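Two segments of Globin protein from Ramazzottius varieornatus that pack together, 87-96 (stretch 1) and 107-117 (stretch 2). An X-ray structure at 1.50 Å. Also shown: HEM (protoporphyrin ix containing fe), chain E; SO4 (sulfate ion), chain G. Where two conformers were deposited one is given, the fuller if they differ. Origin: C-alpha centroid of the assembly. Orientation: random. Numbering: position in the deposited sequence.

Stretch 1 87-96: AHITPYDQAV
Stretch 2 (107-117) TNLKRVGRQHK

Two nearly antiparallel helices of this globin make a small apolar contact and are tied together at one end by a heme iron that takes a histidine from each stretch. Residues 87-96 are helical throughout, within a longer helix, and a second helix runs from Thr 107 through at least Arg 114; their axes approach to 10.2 Å, with an angle of 162° between N-to-C directions. The register is set by Pro 91 opposite Leu 109, CA to CA 7.1 Å. Stretch 1 is kinked where the N atoms of Pro 91 and Tyr 92 lack a bond to the preceding turn; proline N has no hydrogen to give, and Tyr 92 N makes only a weak 3.1 Å bond to Ile 89 O. Regular bonding then resumes, as in Ala 95 N to Pro 91 O, 2.8 Å.

Only 252 Å² is buried, summed over both sides, and no hydrogen bond crosses. Pro 91 (C-gamma exo) and Val 112 (chi1 t) both point toward the partner and bring Pro 91 CB to 3.7 Å from Val 112 CG2. One turn on, Ala 95 CB lies 4.4 Å from Leu 109 CD2, the leucine (m, t) leaving its helix sideways but ending nearer. Among the polar side chains, Gln 94 (t, t) and Asn 108 (m) bring NE2 and ND2 to 3.5 Å, two donors that cannot bond each other.

At the other end, His 88 NE2 and His 116 NE2 bind HEM FE at 2.1 and 2.0 Å, making the iron bis-histidyl; these nitrogens lie 4.2 Å apart with the metal between them. Both rings have chi1 m, with chi2 79° and 74°. His 116 ND1 donates to Val 112 O at 2.8 Å, joining the ring to the backbone one turn earlier. Tyr 92 (m) points away at CB, yet its ring lies against the heme, CE2 to HEM CBC 3.3 Å.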

# COMPACT_ATOMS: atom_id res chain seq x y z
N ALA A 87 -1.24 -4.48 8.30
CA ALA A 87 0.17 -4.12 8.09
C ALA A 87 0.42 -3.60 6.68
O ALA A 87 1.24 -2.71 6.50
CB ALA A 87 1.08 -5.32 8.39
N HIS A 88 -0.36 -4.10 5.72
CA HIS A 88 -0.14 -3.74 4.32
C HIS A 88 -0.83 -2.49 3.81
O HIS A 88 -0.41 -1.90 2.82
CB HIS A 88 -0.27 -4.97 3.43
CG HIS A 88 0.91 -5.86 3.63
ND1 HIS A 88 1.00 -6.70 4.73
CD2 HIS A 88 2.13 -5.87 3.05
CE1 HIS A 88 2.20 -7.23 4.78
NE2 HIS A 88 2.91 -6.73 3.78
N ILE A 89 -1.87 -2.08 4.52
CA ILE A 89 -2.55 -0.84 4.17
C ILE A 89 -2.07 0.33 5.04
O ILE A 89 -2.02 1.46 4.58
CB ILE A 89 -4.10 -1.01 4.23
CG1 ILE A 89 -4.82 0.24 3.72
CG2 ILE A 89 -4.61 -1.30 5.63
CD1 ILE A 89 -4.56 0.55 2.26
N THR A 90 -1.75 0.04 6.31
CA THR A 90 -1.48 1.11 7.27
C THR A 90 -0.39 2.08 6.80
O THR A 90 -0.61 3.28 6.90
CB THR A 90 -1.19 0.55 8.68
OG1 THR A 90 -2.40 0.01 9.24
CG2 THR A 90 -0.64 1.63 9.61
N PRO A 91 0.76 1.58 6.29
CA PRO A 91 1.79 2.58 5.92
C PRO A 91 1.36 3.55 4.82
O PRO A 91 1.84 4.67 4.78
CB PRO A 91 2.98 1.70 5.46
CG PRO A 91 2.82 0.47 6.27
CD PRO A 91 1.32 0.22 6.24
N TYR A 92 0.48 3.12 3.91
CA TYR A 92 -0.04 4.01 2.88
C TYR A 92 -0.92 5.08 3.49
O TYR A 92 -0.82 6.25 3.15
CB TYR A 92 -0.81 3.23 1.81
CG TYR A 92 0.07 2.38 0.92
CD1 TYR A 92 0.96 2.99 -0.01
CD2 TYR A 92 -0.01 0.98 0.97
CE1 TYR A 92 1.74 2.22 -0.84
CE2 TYR A 92 0.75 0.19 0.11
CZ TYR A 92 1.64 0.82 -0.77
OH TYR A 92 2.41 0.06 -1.60
N ASP A 93 -1.77 4.68 4.44
CA ASP A 93 -2.60 5.65 5.15
C ASP A 93 -1.77 6.60 6.01
O ASP A 93 -2.04 7.81 6.04
CB ASP A 93 -3.65 4.90 5.99
CG ASP A 93 -4.54 5.85 6.76
OD1 ASP A 93 -5.41 6.49 6.14
OD2 ASP A 93 -4.30 5.98 7.98
N GLN A 94 -0.79 6.05 6.72
CA GLN A 94 0.10 6.88 7.53
C GLN A 94 0.87 7.83 6.63
O GLN A 94 1.11 8.97 7.02
CB GLN A 94 1.04 6.03 8.36
CG GLN A 94 1.69 6.80 9.49
CD GLN A 94 2.56 5.95 10.39
OE1 GLN A 94 2.82 4.77 10.12
NE2 GLN A 94 2.98 6.55 11.50
N ALA A 95 1.25 7.37 5.44
CA ALA A 95 1.90 8.25 4.47
C ALA A 95 1.02 9.45 4.06
O ALA A 95 1.48 10.59 4.09
CB ALA A 95 2.35 7.46 3.25
N VAL A 96 -0.25 9.20 3.75
CA VAL A 96 -1.14 10.31 3.39
C VAL A 96 -1.28 11.30 4.55
O VAL A 96 -1.21 12.52 4.32
CB VAL A 96 -2.53 9.83 2.90
CG1 VAL A 96 -3.44 11.03 2.61
CG2 VAL A 96 -2.39 8.97 1.65
N THR A 107 11.07 8.69 7.19
CA THR A 107 11.40 7.78 8.29
C THR A 107 10.47 6.55 8.24
O THR A 107 10.92 5.39 8.30
CB THR A 107 11.26 8.52 9.63
OG1 THR A 107 12.27 9.54 9.71
CG2 THR A 107 11.39 7.55 10.84
N ASN A 108 9.17 6.81 8.08
CA ASN A 108 8.18 5.74 8.15
C ASN A 108 8.29 4.80 6.97
O ASN A 108 8.26 3.57 7.15
CB ASN A 108 6.77 6.33 8.25
CG ASN A 108 6.51 6.98 9.59
OD1 ASN A 108 7.14 6.65 10.59
ND2 ASN A 108 5.57 7.93 9.61
N LEU A 109 8.45 5.35 5.76
CA LEU A 109 8.54 4.50 4.57
C LEU A 109 9.84 3.70 4.53
O LEU A 109 9.84 2.52 4.17
CB LEU A 109 8.33 5.30 3.29
CG LEU A 109 6.92 5.89 3.14
CD1 LEU A 109 6.97 6.90 2.00
CD2 LEU A 109 5.87 4.80 2.89
N LYS A 110 10.96 4.32 4.91
CA LYS A 110 12.22 3.56 4.92
C LYS A 110 12.16 2.43 5.96
O LYS A 110 12.67 1.34 5.70
CB LYS A 110 13.43 4.47 5.15
CG LYS A 110 13.67 5.42 3.98
CD LYS A 110 14.76 6.44 4.27
CE LYS A 110 14.69 7.58 3.28
NZ LYS A 110 15.78 8.57 3.50
N ARG A 111 11.50 2.66 7.10
CA ARG A 111 11.32 1.58 8.08
C ARG A 111 10.57 0.36 7.48
O ARG A 111 11.00 -0.78 7.68
CB ARG A 111 10.59 2.08 9.32
CG ARG A 111 10.26 0.96 10.31
CD ARG A 111 9.81 1.45 11.65
NE ARG A 111 10.95 1.98 12.39
CZ ARG A 111 11.11 3.25 12.74
NH1 ARG A 111 10.21 4.17 12.44
NH2 ARG A 111 12.21 3.59 13.41
N VAL A 112 9.51 0.62 6.71
CA VAL A 112 8.74 -0.47 6.07
C VAL A 112 9.69 -1.30 5.22
O VAL A 112 9.69 -2.53 5.29
CB VAL A 112 7.62 0.10 5.17
CG1 VAL A 112 6.97 -1.00 4.34
CG2 VAL A 112 6.56 0.80 6.01
N GLY A 113 10.53 -0.63 4.43
CA GLY A 113 11.49 -1.36 3.59
C GLY A 113 12.47 -2.19 4.40
O GLY A 113 12.69 -3.37 4.08
N ARG A 114 13.02 -1.59 5.45
CA ARG A 114 13.96 -2.29 6.34
C ARG A 114 13.33 -3.51 7.01
O ARG A 114 14.01 -4.50 7.26
CB ARG A 114 14.51 -1.31 7.38
CG ARG A 114 15.44 -1.90 8.42
CD ARG A 114 16.40 -0.85 8.96
NE ARG A 114 16.02 0.50 8.57
CZ ARG A 114 15.10 1.23 9.19
NH1 ARG A 114 14.46 0.73 10.24
NH2 ARG A 114 14.82 2.45 8.76
N GLN A 115 12.01 -3.45 7.25
CA GLN A 115 11.27 -4.55 7.85
C GLN A 115 11.11 -5.80 6.99
O GLN A 115 10.78 -6.84 7.52
CB GLN A 115 9.93 -4.07 8.39
CG GLN A 115 10.06 -3.17 9.61
CD GLN A 115 8.75 -2.50 9.96
OE1 GLN A 115 7.97 -2.12 9.07
NE2 GLN A 115 8.50 -2.33 11.24
N HIS A 116 11.34 -5.68 5.67
CA HIS A 116 11.30 -6.86 4.77
C HIS A 116 12.64 -7.52 4.50
O HIS A 116 12.68 -8.56 3.85
CB HIS A 116 10.61 -6.51 3.44
CG HIS A 116 9.18 -6.11 3.61
ND1 HIS A 116 8.82 -4.88 4.12
CD2 HIS A 116 8.02 -6.78 3.37
CE1 HIS A 116 7.51 -4.81 4.19
NE2 HIS A 116 7.00 -5.94 3.74
N LYS A 117 13.74 -6.94 5.00
CA LYS A 117 15.08 -7.45 4.71
C LYS A 117 15.29 -8.93 4.99
O LYS A 117 15.95 -9.64 4.20
CB LYS A 117 16.11 -6.64 5.49
CG LYS A 117 16.43 -5.31 4.84
CD LYS A 117 17.17 -4.42 5.82
CE LYS A 117 18.67 -4.70 5.84
NZ LYS A 117 19.39 -3.69 6.66
CHA HEM E . 5.65 -7.39 6.92
CHB HEM E . 5.01 -9.64 2.70
CHC HEM E . 5.22 -5.24 0.53
CHD HEM E . 4.08 -3.31 4.83
C1A HEM E . 5.53 -8.37 5.97
C2A HEM E . 5.71 -9.76 6.21
C3A HEM E . 5.53 -10.40 5.02
C4A HEM E . 5.24 -9.42 4.04
CMA HEM E . 5.60 -11.89 4.79
CAA HEM E . 6.03 -10.39 7.55
CBA HEM E . 4.91 -11.33 8.00
CGA HEM E . 3.67 -10.55 8.35
O1A HEM E . 3.76 -9.55 9.09
O2A HEM E . 2.57 -10.90 7.90
C1B HEM E . 5.07 -8.63 1.72
C2B HEM E . 5.12 -8.87 0.32
C3B HEM E . 5.18 -7.66 -0.31
C4B HEM E . 5.15 -6.63 0.76
CMB HEM E . 5.12 -10.23 -0.33
CAB HEM E . 5.25 -7.40 -1.75
CBB HEM E . 4.44 -8.07 -2.57
C1C HEM E . 4.83 -4.32 1.49
C2C HEM E . 4.41 -3.00 1.26
C3C HEM E . 4.06 -2.46 2.50
C4C HEM E . 4.27 -3.46 3.48
CMC HEM E . 4.34 -2.31 -0.07
CAC HEM E . 3.54 -1.12 2.81
CBC HEM E . 3.51 -0.15 1.91
C1D HEM E . 4.49 -4.29 5.73
C2D HEM E . 4.53 -4.01 7.18
C3D HEM E . 4.96 -5.14 7.76
C4D HEM E . 5.20 -6.10 6.67
CMD HEM E . 4.15 -2.71 7.85
CAD HEM E . 5.18 -5.37 9.24
CBD HEM E . 6.67 -5.24 9.53
CGD HEM E . 6.97 -5.46 11.00
O1D HEM E . 6.04 -5.41 11.83
O2D HEM E . 8.14 -5.69 11.38
NA HEM E . 5.28 -8.18 4.64
NB HEM E . 5.11 -7.30 1.91
NC HEM E . 4.75 -4.56 2.83
ND HEM E . 4.89 -5.55 5.47
FE HEM E . 5.02 -6.39 3.76
S SO4 G . 13.92 -0.15 13.23
O1 SO4 G . 13.96 1.30 12.91
O2 SO4 G . 13.46 -0.91 12.05
O3 SO4 G . 15.29 -0.60 13.60
O4 SO4 G . 12.99 -0.39 14.36